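Local coordinates for protein DNA gyrase, B subunit, truncated (Myxococcus xanthus, PDB 3CWV) that probably takes part, as the ATP-binding B subunit of a type II topoisomerase, in ATP-dependent breakage, passage and rejoining of double-stranded DNA, at residues A[13-18]-A[105-110]; A[54-59]-A[190-195]; A[219-224]-A[246-251]; A[261-266]-A[319-324]. All blocks are in the same frame, centred on the assembly; numbering follows the deposited sequence.

Contact 1: A[13-18]-A[105-110]; sequences ENVRKR and SLALSS
Val15 and Arg16, on the last turns of the short helix 11-17, meet the C-terminal end of helix 102-107 at Ala107 and Leu108, in the N-terminal ATPase domain of GHKL type that gyrase B proteins share. Val15 makes the apolar half: CG1, anti to the backbone N (chi1 175°), reaches Leu108 CD2 at 3.7 Å and Ala107 CB at 3.8 Å, with the valine and leucine side chains at about a right angle. Arg16 makes the polar half. Its CB stands 4.7 Å from Ala107 O; CG closes on that same oxygen to 3.3 Å, and CD stays beside it. A bend at chi3 (63°) turns NE, and at the tip NH1 gives Ala107 O a hydrogen bond of 3.0 Å, in the carbonyl plane and at the edge of the guanidinium. The other terminal nitrogen, NH2, forms a salt bridge with Asp160 OD2, which, with the NH1 bond, probably holds the rotation of the group. A positive charge beside this helix end probably suits the carbonyls that finish there. An alanine in place of Arg16 would probably leave Asp160 without its charged mate and Ala107 O without the NH1 donor. In the last turn of helix 102-107, Leu106 O accepts both N and, at 2.6 Å, OG of Ser109.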
loop_
_atom_site.group_PDB
_atom_site.type_symbol
_atom_site.label_atom_id
_atom_site.label_comp_id
_atom_site.label_asym_id
_atom_site.label_seq_id
_atom_site.Cartn_x
_atom_site.Cartn_y
_atom_site.Cartn_z
ATOM N N GLU A 13 10.131 -5.475 -24.263
ATOM C CA GLU A 13 9.421 -5.593 -25.538
ATOM C C GLU A 13 8.183 -6.469 -25.428
ATOM O O GLU A 13 7.174 -6.175 -26.063
ATOM C CB GLU A 13 10.366 -6.047 -26.668
ATOM C CG GLU A 13 11.246 -4.916 -27.196
ATOM C CD GLU A 13 10.450 -3.682 -27.644
ATOM O OE1 GLU A 13 9.389 -3.836 -28.289
ATOM O OE2 GLU A 13 10.892 -2.547 -27.366
ATOM N N ASN A 14 8.238 -7.498 -24.587
ATOM C CA ASN A 14 7.071 -8.312 -24.234
ATOM C C ASN A 14 5.979 -7.499 -23.577
ATOM O O ASN A 14 4.798 -7.656 -23.893
ATOM C CB ASN A 14 7.445 -9.433 -23.266
ATOM C CG ASN A 14 8.191 -10.570 -23.951
ATOM O OD1 ASN A 14 8.437 -10.537 -25.163
ATOM N ND2 ASN A 14 8.557 -11.578 -23.171
ATOM N N VAL A 15 6.363 -6.631 -22.649
ATOM C CA VAL A 15 5.383 -5.749 -22.002
ATOM C C VAL A 15 4.794 -4.755 -22.999
ATOM O O VAL A 15 3.580 -4.523 -23.003
ATOM C CB VAL A 15 6.014 -4.990 -20.797
ATOM C CG1 VAL A 15 5.031 -3.992 -20.209
ATOM C CG2 VAL A 15 6.436 -5.995 -19.707
ATOM N N ARG A 16 5.655 -4.145 -23.820
ATOM C CA ARG A 16 5.176 -3.141 -24.790
ATOM C C ARG A 16 4.274 -3.768 -25.864
ATOM O O ARG A 16 3.456 -3.066 -26.457
ATOM C CB ARG A 16 6.333 -2.434 -25.479
ATOM C CG ARG A 16 7.128 -1.521 -24.506
ATOM C CD ARG A 16 8.179 -0.677 -25.255
ATOM N NE ARG A 16 7.608 0.259 -26.236
ATOM C CZ ARG A 16 7.244 1.517 -26.021
ATOM N NH1 ARG A 16 7.272 2.074 -24.798
ATOM N NH2 ARG A 16 6.766 2.220 -27.051
ATOM N N LYS A 17 4.454 -5.056 -26.116
ATOM C CA LYS A 17 3.660 -5.745 -27.152
ATOM C C LYS A 17 2.217 -5.985 -26.723
ATOM O O LYS A 17 1.299 -5.885 -27.538
ATOM C CB LYS A 17 4.317 -7.054 -27.555
ATOM C CG LYS A 17 3.824 -7.545 -28.962
ATOM C CD LYS A 17 3.965 -9.022 -29.098
ATOM C CE LYS A 17 3.346 -9.500 -30.455
ATOM N NZ LYS A 17 3.844 -10.888 -30.656
ATOM N N ARG A 18 2.005 -6.277 -25.440
ATOM C CA ARG A 18 0.652 -6.482 -24.905
ATOM C C ARG A 18 0.468 -5.753 -23.561
ATOM O O ARG A 18 0.327 -6.389 -22.530
ATOM C CB ARG A 18 0.362 -7.990 -24.753
ATOM C CG ARG A 18 0.736 -8.794 -25.990
ATOM C CD ARG A 18 0.069 -10.158 -26.008
ATOM N NE ARG A 18 -1.296 -10.061 -26.529
ATOM C CZ ARG A 18 -2.084 -11.104 -26.747
ATOM N NH1 ARG A 18 -1.648 -12.333 -26.487
ATOM N NH2 ARG A 18 -3.303 -10.910 -27.226
ATOM N N SER A 105 6.074 -0.047 -15.487
ATOM C CA SER A 105 5.958 1.407 -15.559
ATOM C C SER A 105 7.022 1.974 -16.474
ATOM O O SER A 105 6.749 2.860 -17.280
ATOM C CB SER A 105 6.028 2.050 -14.182
ATOM O OG SER A 105 4.973 1.566 -13.379
ATOM N N LEU A 106 8.243 1.474 -16.341
ATOM C CA LEU A 106 9.338 1.924 -17.204
ATOM C C LEU A 106 9.130 1.478 -18.648
ATOM O O LEU A 106 9.276 2.293 -19.573
ATOM C CB LEU A 106 10.684 1.349 -16.716
ATOM C CG LEU A 106 11.120 1.760 -15.305
ATOM C CD1 LEU A 106 12.460 1.050 -14.940
ATOM C CD2 LEU A 106 11.224 3.248 -15.182
ATOM N N ALA A 107 8.786 0.201 -18.854
ATOM C CA ALA A 107 8.568 -0.304 -20.225
ATOM C C ALA A 107 7.521 0.516 -20.980
ATOM O O ALA A 107 7.640 0.727 -22.192
ATOM C CB ALA A 107 8.107 -1.820 -20.221
ATOM N N LEU A 108 6.474 0.929 -20.272
ATOM C CA LEU A 108 5.334 1.618 -20.907
ATOM C C LEU A 108 5.421 3.145 -20.874
ATOM O O LEU A 108 4.398 3.837 -20.952
ATOM C CB LEU A 108 4.004 1.144 -20.288
ATOM C CG LEU A 108 3.776 -0.380 -20.440
ATOM C CD1 LEU A 108 2.466 -0.824 -19.808
ATOM C CD2 LEU A 108 3.902 -0.870 -21.914
ATOM N N SER A 109 6.644 3.658 -20.713
ATOM C CA SER A 109 6.911 5.084 -20.819
ATOM C C SER A 109 7.521 5.379 -22.203
ATOM O O SER A 109 8.116 4.501 -22.809
ATOM C CB SER A 109 7.857 5.551 -19.680
ATOM O OG SER A 109 9.132 4.900 -19.808
ATOM N N SER A 110 7.321 6.595 -22.733
ATOM C CA SER A 110 8.051 7.005 -23.943
ATOM C C SER A 110 9.440 7.480 -23.533
ATOM O O SER A 110 10.380 7.405 -24.306
ATOM C CB SER A 110 7.335 8.139 -24.688
ATOM O OG SER A 110 7.075 9.225 -23.842
#

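Contact 2: A[54-59]-A[190-195]; sequences VVLEVG and VSFADL
Val54 to Val58 pair in parallel with Val190 to Asp194, the strand axes 4.7 Å apart at 17°, and four backbone hydrogen bonds alternate between them: Ser191 N to Val54 O, Leu56 N to Ser191 O, Ala193 N to Leu56 O and Val58 N to Ala193 O. Beyond the last of these the chains spread, CA of Val58 lying 5.7 Å from CA of Asp194. One face carries Val54, Leu56, Val58, Val190 and Phe192, with Asp194 at its end. The phenyl ring lies alongside Leu56, whose CD2 touches the ring edge at CD1 (3.8 Å), while Val58 CG2 comes to 3.6 Å from Phe192 CE1 at an oblique angle. On the other face Glu57 stretches out, CG anti to the backbone N (chi1 -169°), and crosses Leu195 at about a right angle; its CG lies 3.6 Å from Leu195 CG, and Leu195 CD1 also reaches OE1. A water joins Ser191 OG (2.7 Å) to Val54 O, and another joins Asp194 OD1 to Val58 O where the strands part. Helices 28-47 and 171-184 cover the first, mostly apolar face, as in the two-layer alpha/beta sandwich of GHKL ATPases. There the hydrocarbon side chains seal the sheet against its helices; opposite, the Glu57 carboxylate packs on leucine methyls with a weak, long ion pair to Arg154, so its charge is probably only loosely held.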
loop_
_atom_site.group_PDB
_atom_site.type_symbol
_atom_site.label_atom_id
_atom_site.label_comp_id
_atom_site.label_asym_id
_atom_site.label_seq_id
_atom_site.Cartn_x
_atom_site.Cartn_y
_atom_site.Cartn_z
ATOM N N VAL A 54 8.816 9.139 1.098
ATOM C CA VAL A 54 8.357 8.912 -0.276
ATOM C C VAL A 54 7.693 10.202 -0.745
ATOM O O VAL A 54 6.819 10.737 -0.041
ATOM C CB VAL A 54 7.274 7.775 -0.331
ATOM C CG1 VAL A 54 6.742 7.594 -1.777
ATOM C CG2 VAL A 54 7.820 6.480 0.202
ATOM N N VAL A 55 8.105 10.707 -1.903
ATOM C CA VAL A 55 7.496 11.896 -2.516
ATOM C C VAL A 55 6.981 11.571 -3.921
ATOM O O VAL A 55 7.744 11.143 -4.781
ATOM C CB VAL A 55 8.501 13.025 -2.654
ATOM C CG1 VAL A 55 7.797 14.324 -3.155
ATOM C CG2 VAL A 55 9.177 13.279 -1.299
ATOM N N LEU A 56 5.692 11.805 -4.146
ATOM C CA LEU A 56 5.078 11.623 -5.450
ATOM C C LEU A 56 4.775 13.007 -6.033
ATOM O O LEU A 56 4.173 13.880 -5.378
ATOM C CB LEU A 56 3.799 10.783 -5.337
ATOM C CG LEU A 56 3.045 10.597 -6.654
ATOM C CD1 LEU A 56 3.906 9.718 -7.588
ATOM C CD2 LEU A 56 1.666 9.966 -6.469
ATOM N N GLU A 57 5.177 13.205 -7.272
ATOM C CA GLU A 57 5.053 14.517 -7.891
ATOM C C GLU A 57 4.387 14.362 -9.250
ATOM O O GLU A 57 4.799 13.540 -10.078
ATOM C CB GLU A 57 6.447 15.107 -8.024
ATOM C CG GLU A 57 6.553 16.531 -8.392
ATOM C CD GLU A 57 8.000 16.991 -8.275
ATOM O OE1 GLU A 57 8.694 17.059 -9.316
ATOM O OE2 GLU A 57 8.448 17.242 -7.133
ATOM N N VAL A 58 3.329 15.137 -9.470
ATOM C CA VAL A 58 2.657 15.175 -10.773
ATOM C C VAL A 58 2.926 16.552 -11.397
ATOM O O VAL A 58 2.787 17.580 -10.741
ATOM C CB VAL A 58 1.131 14.912 -10.650
ATOM C CG1 VAL A 58 0.494 14.735 -12.024
ATOM C CG2 VAL A 58 0.890 13.691 -9.824
ATOM N N GLY A 59 3.370 16.557 -12.637
ATOM C CA GLY A 59 3.656 17.805 -13.319
ATOM C C GLY A 59 2.533 18.111 -14.284
ATOM O O GLY A 59 1.690 17.248 -14.566
ATOM N N VAL A 190 4.912 10.391 3.658
ATOM C CA VAL A 190 4.552 10.292 2.253
ATOM C C VAL A 190 4.039 11.660 1.843
ATOM O O VAL A 190 3.205 12.218 2.542
ATOM C CB VAL A 190 3.387 9.311 2.002
ATOM C CG1 VAL A 190 3.084 9.244 0.504
ATOM C CG2 VAL A 190 3.713 7.901 2.534
ATOM N N SER A 191 4.544 12.193 0.730
ATOM C CA SER A 191 4.136 13.512 0.260
ATOM C C SER A 191 3.602 13.439 -1.164
ATOM O O SER A 191 4.086 12.651 -1.988
ATOM C CB SER A 191 5.324 14.474 0.291
ATOM O OG SER A 191 5.748 14.691 1.633
ATOM N N PHE A 192 2.614 14.281 -1.442
ATOM C CA PHE A 192 2.109 14.433 -2.787
ATOM C C PHE A 192 2.327 15.892 -3.215
ATOM O O PHE A 192 1.816 16.792 -2.579
ATOM C CB PHE A 192 0.634 14.044 -2.816
ATOM C CG PHE A 192 0.027 14.154 -4.164
ATOM C CD1 PHE A 192 0.373 13.243 -5.167
ATOM C CD2 PHE A 192 -0.890 15.172 -4.450
ATOM C CE1 PHE A 192 -0.184 13.341 -6.452
ATOM C CE2 PHE A 192 -1.445 15.283 -5.734
ATOM C CZ PHE A 192 -1.097 14.357 -6.734
ATOM N N ALA A 193 3.100 16.117 -4.278
ATOM C CA ALA A 193 3.435 17.459 -4.738
ATOM C C ALA A 193 2.706 17.762 -6.034
ATOM O O ALA A 193 2.955 17.151 -7.078
ATOM C CB ALA A 193 4.929 17.613 -4.926
ATOM N N ASP A 194 1.764 18.689 -5.925
ATOM C CA ASP A 194 0.948 19.169 -7.026
ATOM C C ASP A 194 1.640 20.442 -7.529
ATOM O O ASP A 194 1.330 21.552 -7.086
ATOM C CB ASP A 194 -0.429 19.490 -6.453
ATOM C CG ASP A 194 -1.506 19.598 -7.507
ATOM O OD1 ASP A 194 -1.212 20.032 -8.641
ATOM O OD2 ASP A 194 -2.661 19.254 -7.169
ATOM N N LEU A 195 2.615 20.276 -8.416
ATOM C CA LEU A 195 3.476 21.385 -8.851
ATOM C C LEU A 195 2.715 22.592 -9.426
ATOM O O LEU A 195 3.104 23.750 -9.233
ATOM C CB LEU A 195 4.490 20.882 -9.877
ATOM C CG LEU A 195 5.456 19.813 -9.356
ATOM C CD1 LEU A 195 6.540 19.519 -10.389
ATOM C CD2 LEU A 195 6.076 20.274 -8.031
HETATM O O HOH W 1 7.578 12.877 2.308
HETATM O O HOH W 2 0.379 19.317 -10.974
#

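Contact 3: A[219-224]-A[246-251]; sequences ARPQLH and CEDEDS
Pro221 and Cys246 hold the tight part of this loop-to-loop contact. Pro221 O takes a hydrogen bond of 2.8 Å from Glu247 N and also faces Cys246 CA at 3.1 Å, so the two backbones are in direct contact. Glu247, the centre of an inverse gamma turn, lays its CG against Pro221 CB (3.4 Å), the two side chains at about a right angle, while Leu223 CD2 packs on Glu247 CB. The buried Cys246 touches two more side chains with SG: Gln222 CG at 3.7 Å and Arg220 CB at 3.8 Å. The solvent side is looser and electrostatic. Arg220 runs its chain past Asp248, whose OD1 lies 3.5 Å from NE but well out of the guanidinium plane; the two flat groups are 85° apart, and no N-H points at the oxygen. Further out, NH1 pairs with OD1 of the exposed Asp250 at 3.4 Å. One arginine thus faces two acids in a diffuse electrostatic network. Within the transducer domain, the contact joins the loop leaving helix 208-217 to the one leaving strand 237-245: Cys246 also touches Thr217 of that helix, Gln222 NE2 bonds to Thr217 OG1, and Leu223 packs on Trp245 of the strand.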
loop_
_atom_site.group_PDB
_atom_site.type_symbol
_atom_site.label_atom_id
_atom_site.label_comp_id
_atom_site.label_asym_id
_atom_site.label_seq_id
_atom_site.Cartn_x
_atom_site.Cartn_y
_atom_site.Cartn_z
ATOM N N ALA A 219 -16.240 13.104 11.108
ATOM C CA ALA A 219 -17.469 13.886 10.922
ATOM C C ALA A 219 -18.721 13.058 11.228
ATOM O O ALA A 219 -19.829 13.395 10.788
ATOM C CB ALA A 219 -17.539 14.428 9.499
ATOM N N ARG A 220 -18.530 11.973 11.970
ATOM C CA ARG A 220 -19.606 11.093 12.390
ATOM C C ARG A 220 -19.652 11.091 13.924
ATOM O O ARG A 220 -18.675 11.458 14.577
ATOM C CB ARG A 220 -19.348 9.680 11.865
ATOM C CG ARG A 220 -19.616 9.475 10.381
ATOM C CD ARG A 220 -18.700 8.394 9.817
ATOM N NE ARG A 220 -19.397 7.438 8.955
ATOM C CZ ARG A 220 -19.560 7.572 7.638
ATOM N NH1 ARG A 220 -20.213 6.641 6.954
ATOM N NH2 ARG A 220 -19.077 8.632 6.997
ATOM N N PRO A 221 -20.788 10.692 14.516
ATOM C CA PRO A 221 -20.794 10.692 15.976
ATOM C C PRO A 221 -20.148 9.442 16.579
ATOM O O PRO A 221 -20.785 8.391 16.692
ATOM C CB PRO A 221 -22.295 10.784 16.331
ATOM C CG PRO A 221 -23.053 10.684 15.019
ATOM C CD PRO A 221 -22.082 10.269 13.957
ATOM N N GLN A 222 -18.887 9.572 16.979
ATOM C CA GLN A 222 -18.116 8.446 17.503
ATOM C C GLN A 222 -18.606 7.996 18.888
ATOM O O GLN A 222 -18.785 8.824 19.783
ATOM C CB GLN A 222 -16.624 8.807 17.549
ATOM C CG GLN A 222 -15.968 8.905 16.168
ATOM C CD GLN A 222 -14.629 9.606 16.180
ATOM O OE1 GLN A 222 -14.246 10.228 17.175
ATOM N NE2 GLN A 222 -13.900 9.511 15.063
ATOM N N LEU A 223 -18.795 6.684 19.062
ATOM C CA LEU A 223 -19.288 6.121 20.324
ATOM C C LEU A 223 -18.195 5.926 21.366
ATOM O O LEU A 223 -18.468 5.570 22.515
ATOM C CB LEU A 223 -20.018 4.794 20.080
ATOM C CG LEU A 223 -21.307 4.869 19.268
ATOM C CD1 LEU A 223 -21.914 3.484 19.134
ATOM C CD2 LEU A 223 -22.298 5.821 19.912
ATOM N N HIS A 224 -16.955 6.132 20.950
ATOM C CA HIS A 224 -15.811 6.059 21.834
ATOM C C HIS A 224 -14.715 6.939 21.220
ATOM O O HIS A 224 -14.670 7.088 19.999
ATOM C CB HIS A 224 -15.365 4.598 22.033
ATOM C CG HIS A 224 -15.221 3.814 20.758
ATOM N ND1 HIS A 224 -13.994 3.524 20.202
ATOM C CD2 HIS A 224 -16.144 3.235 19.954
ATOM C CE1 HIS A 224 -14.166 2.813 19.101
ATOM N NE2 HIS A 224 -15.463 2.623 18.928
ATOM N N CYS A 246 -19.608 4.351 15.426
ATOM C CA CYS A 246 -20.237 5.656 15.437
ATOM C C CYS A 246 -21.734 5.392 15.487
ATOM O O CYS A 246 -22.171 4.275 15.221
ATOM C CB CYS A 246 -19.880 6.442 14.178
ATOM S SG CYS A 246 -18.109 6.774 13.986
ATOM N N GLU A 247 -22.531 6.397 15.828
ATOM C CA GLU A 247 -23.967 6.155 15.891
ATOM C C GLU A 247 -24.680 6.531 14.601
ATOM O O GLU A 247 -25.418 7.517 14.537
ATOM C CB GLU A 247 -24.613 6.782 17.130
ATOM C CG GLU A 247 -24.267 8.222 17.386
ATOM C CD GLU A 247 -25.400 8.956 18.085
ATOM O OE1 GLU A 247 -25.507 10.200 17.922
ATOM O OE2 GLU A 247 -26.189 8.274 18.786
ATOM N N ASP A 248 -24.434 5.727 13.572
ATOM C CA ASP A 248 -25.148 5.817 12.303
ATOM C C ASP A 248 -25.331 4.430 11.686
ATOM O O ASP A 248 -24.982 3.413 12.294
ATOM C CB ASP A 248 -24.469 6.788 11.326
ATOM C CG ASP A 248 -22.966 6.555 11.190
ATOM O OD1 ASP A 248 -22.224 7.556 11.077
ATOM O OD2 ASP A 248 -22.525 5.382 11.194
ATOM N N GLU A 249 -25.890 4.390 10.486
ATOM C CA GLU A 249 -26.313 3.128 9.900
ATOM C C GLU A 249 -25.232 2.497 9.019
ATOM O O GLU A 249 -25.210 1.277 8.823
ATOM C CB GLU A 249 -27.600 3.336 9.092
ATOM C CG GLU A 249 -28.532 2.116 9.053
ATOM C CD GLU A 249 -29.082 1.742 10.429
ATOM O OE1 GLU A 249 -29.516 0.580 10.599
ATOM O OE2 GLU A 249 -29.080 2.604 11.338
ATOM N N ASP A 250 -24.342 3.337 8.502
ATOM C CA ASP A 250 -23.375 2.917 7.505
ATOM C C ASP A 250 -22.277 2.056 8.112
ATOM O O ASP A 250 -21.898 2.245 9.260
ATOM C CB ASP A 250 -22.765 4.142 6.828
ATOM C CG ASP A 250 -23.819 5.098 6.301
ATOM O OD1 ASP A 250 -23.468 6.263 6.021
ATOM O OD2 ASP A 250 -24.997 4.685 6.168
ATOM N N SER A 251 -21.781 1.114 7.323
ATOM C CA SER A 251 -20.719 0.203 7.737
ATOM C C SER A 251 -19.598 0.311 6.717
ATOM O O SER A 251 -19.860 0.417 5.523
ATOM C CB SER A 251 -21.246 -1.231 7.769
ATOM O OG SER A 251 -20.423 -2.074 8.562
#

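Contact 4: A[261-266]-A[319-324]; sequences RTVRHG and TKELLA
A type I beta turn, Thr262 to His265, leads from edge strand 260-261 of the transducer domain into helix 267-284, and it packs on segment 319-324, whose Thr319-Lys320 pair probably matches the QTK loop of other gyrase B proteins. Glu321 serves the turn twice. Its backbone O accepts Arg264 N at 2.9 Å, and its OE1, through the anti lone pair, takes a nearly straight bond of 2.9 Å from Arg264 NE (167°), a salt bridge at the guanidinium edge, although the carboxylate plane is turned 69° from it. NH1 of the same arginine adds a weak bond to Thr319 OG1 (3.2 Å), the oxygen that also accepts Glu321 N in an ST turn. NH2 meets Leu322 CD1 at 3.5 Å, while Val263 CG2 rests on Glu321 CG at 3.8 Å. Further along, His265 O receives Leu323 N (2.9 Å), and Gly266, the N-cap of the helix, comes so near Leu323 O that a CB would clash. A water bridges Arg261 O and Lys320 O. An alanine in place of Glu321 would probably leave Arg264 NE without its charged mate and the guanidinium freer to turn. Backbone bonds thus fix the two loops against each other, and the charge pair adds a side-chain tie among partly exposed and exposed residues.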
loop_
_atom_site.group_PDB
_atom_site.type_symbol
_atom_site.label_atom_id
_atom_site.label_comp_id
_atom_site.label_asym_id
_atom_site.label_seq_id
_atom_site.Cartn_x
_atom_site.Cartn_y
_atom_site.Cartn_z
ATOM N N ARG A 261 -5.697 -3.616 -1.839
ATOM C CA ARG A 261 -6.959 -3.921 -1.196
ATOM C C ARG A 261 -7.420 -5.313 -1.577
ATOM O O ARG A 261 -7.168 -5.788 -2.688
ATOM C CB ARG A 261 -8.028 -2.859 -1.502
ATOM C CG ARG A 261 -8.605 -2.323 -0.194
ATOM C CD ARG A 261 -9.617 -1.302 -0.399
ATOM N NE ARG A 261 -10.946 -1.846 -0.217
ATOM C CZ ARG A 261 -12.039 -1.143 -0.467
ATOM N NH1 ARG A 261 -11.912 0.106 -0.892
ATOM N NH2 ARG A 261 -13.239 -1.679 -0.296
ATOM N N THR A 262 -8.049 -5.984 -0.622
ATOM C CA THR A 262 -8.699 -7.257 -0.871
ATOM C C THR A 262 -10.181 -6.962 -0.744
ATOM O O THR A 262 -10.751 -7.086 0.347
ATOM C CB THR A 262 -8.241 -8.336 0.163
ATOM O OG1 THR A 262 -8.226 -7.760 1.479
ATOM C CG2 THR A 262 -6.806 -8.843 -0.139
ATOM N N VAL A 263 -10.812 -6.563 -1.857
ATOM C CA VAL A 263 -12.223 -6.153 -1.809
ATOM C C VAL A 263 -13.213 -7.243 -1.392
ATOM O O VAL A 263 -14.345 -6.919 -1.027
ATOM C CB VAL A 263 -12.722 -5.462 -3.122
ATOM C CG1 VAL A 263 -11.894 -4.226 -3.432
ATOM C CG2 VAL A 263 -12.695 -6.438 -4.314
ATOM N N ARG A 264 -12.813 -8.520 -1.449
ATOM C CA ARG A 264 -13.658 -9.604 -0.917
ATOM C C ARG A 264 -13.042 -10.265 0.326
ATOM O O ARG A 264 -13.357 -11.405 0.688
ATOM C CB ARG A 264 -14.026 -10.630 -2.007
ATOM C CG ARG A 264 -14.852 -10.004 -3.150
ATOM C CD ARG A 264 -15.327 -11.050 -4.199
ATOM N NE ARG A 264 -14.217 -11.521 -5.023
ATOM C CZ ARG A 264 -13.628 -12.706 -4.882
ATOM N NH1 ARG A 264 -12.621 -13.046 -5.678
ATOM N NH2 ARG A 264 -14.060 -13.566 -3.973
ATOM N N HIS A 265 -12.163 -9.519 0.979
ATOM C CA HIS A 265 -11.730 -9.851 2.339
ATOM C C HIS A 265 -11.006 -11.187 2.381
ATOM O O HIS A 265 -10.040 -11.359 1.653
ATOM C CB HIS A 265 -12.900 -9.701 3.334
ATOM C CG HIS A 265 -13.571 -8.364 3.241
ATOM N ND1 HIS A 265 -12.871 -7.183 3.375
ATOM C CD2 HIS A 265 -14.853 -8.014 2.965
ATOM C CE1 HIS A 265 -13.697 -6.161 3.204
ATOM N NE2 HIS A 265 -14.906 -6.638 2.957
ATOM N N GLY A 266 -11.431 -12.122 3.218
ATOM C CA GLY A 266 -10.698 -13.370 3.355
ATOM C C GLY A 266 -10.217 -13.632 4.766
ATOM O O GLY A 266 -10.775 -13.115 5.737
ATOM N N THR A 319 -7.928 -13.186 -9.250
ATOM C CA THR A 319 -8.360 -11.793 -9.077
ATOM C C THR A 319 -7.631 -11.137 -7.888
ATOM O O THR A 319 -7.567 -9.915 -7.811
ATOM C CB THR A 319 -9.862 -11.664 -8.807
ATOM O OG1 THR A 319 -10.163 -12.217 -7.513
ATOM C CG2 THR A 319 -10.732 -12.378 -9.900
ATOM N N LYS A 320 -7.101 -11.960 -6.982
ATOM C CA LYS A 320 -6.451 -11.506 -5.729
ATOM C C LYS A 320 -7.379 -10.668 -4.843
ATOM O O LYS A 320 -6.933 -9.793 -4.099
ATOM C CB LYS A 320 -5.160 -10.753 -6.013
ATOM C CG LYS A 320 -4.147 -11.569 -6.804
ATOM C CD LYS A 320 -3.080 -10.647 -7.349
ATOM C CE LYS A 320 -1.797 -10.780 -6.571
ATOM N NZ LYS A 320 -0.985 -11.907 -7.117
ATOM N N GLU A 321 -8.676 -10.931 -4.934
ATOM C CA GLU A 321 -9.629 -10.144 -4.177
ATOM C C GLU A 321 -9.916 -10.752 -2.811
ATOM O O GLU A 321 -10.448 -10.071 -1.938
ATOM C CB GLU A 321 -10.918 -9.934 -4.988
ATOM C CG GLU A 321 -10.676 -9.078 -6.201
ATOM C CD GLU A 321 -11.850 -9.064 -7.174
ATOM O OE1 GLU A 321 -12.841 -9.788 -6.951
ATOM O OE2 GLU A 321 -11.769 -8.315 -8.159
ATOM N N LEU A 322 -9.516 -12.010 -2.611
ATOM C CA LEU A 322 -9.834 -12.737 -1.380
ATOM C C LEU A 322 -8.596 -13.465 -0.873
ATOM O O LEU A 322 -8.089 -14.392 -1.503
ATOM C CB LEU A 322 -10.993 -13.739 -1.610
ATOM C CG LEU A 322 -11.709 -14.345 -0.391
ATOM C CD1 LEU A 322 -13.187 -14.640 -0.715
ATOM C CD2 LEU A 322 -11.007 -15.602 0.126
ATOM N N LEU A 323 -8.126 -13.059 0.289
ATOM C CA LEU A 323 -6.923 -13.656 0.885
ATOM C C LEU A 323 -7.186 -15.056 1.478
ATOM O O LEU A 323 -8.164 -15.254 2.182
ATOM C CB LEU A 323 -6.411 -12.715 1.979
ATOM C CG LEU A 323 -5.020 -13.027 2.535
ATOM C CD1 LEU A 323 -3.961 -12.599 1.522
ATOM C CD2 LEU A 323 -4.857 -12.294 3.862
ATOM N N ALA A 324 -6.303 -16.015 1.198
ATOM C CA ALA A 324 -6.455 -17.366 1.696
ATOM C C ALA A 324 -5.081 -17.889 2.084
ATOM O O ALA A 324 -4.373 -18.478 1.259
ATOM C CB ALA A 324 -7.121 -18.272 0.628
HETATM O O HOH W 3 -5.212 -7.898 -3.666
#

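The four contacts fall into two halves of the chain. Contacts 1 and 2 lie in the N-terminal ATPase domain and interleave along the sequence; their centres are 24 Å apart, and both reach its mixed eight-stranded sheet, contact 1 through strand 109-118 and contact 2 through the neighbours 53-58 and 189-194. Contacts 3 and 4 follow in series within the transducer domain, their centres 26 Å apart, joining loops beside its five-stranded sheet. Contacts 1 and 3 are the most distant pair, 46 Å between centres. Contact 4 stays about 16 Å, nearest atoms, from both ATPase-domain contacts and touches neither, so each contact ties together parts of its own domain.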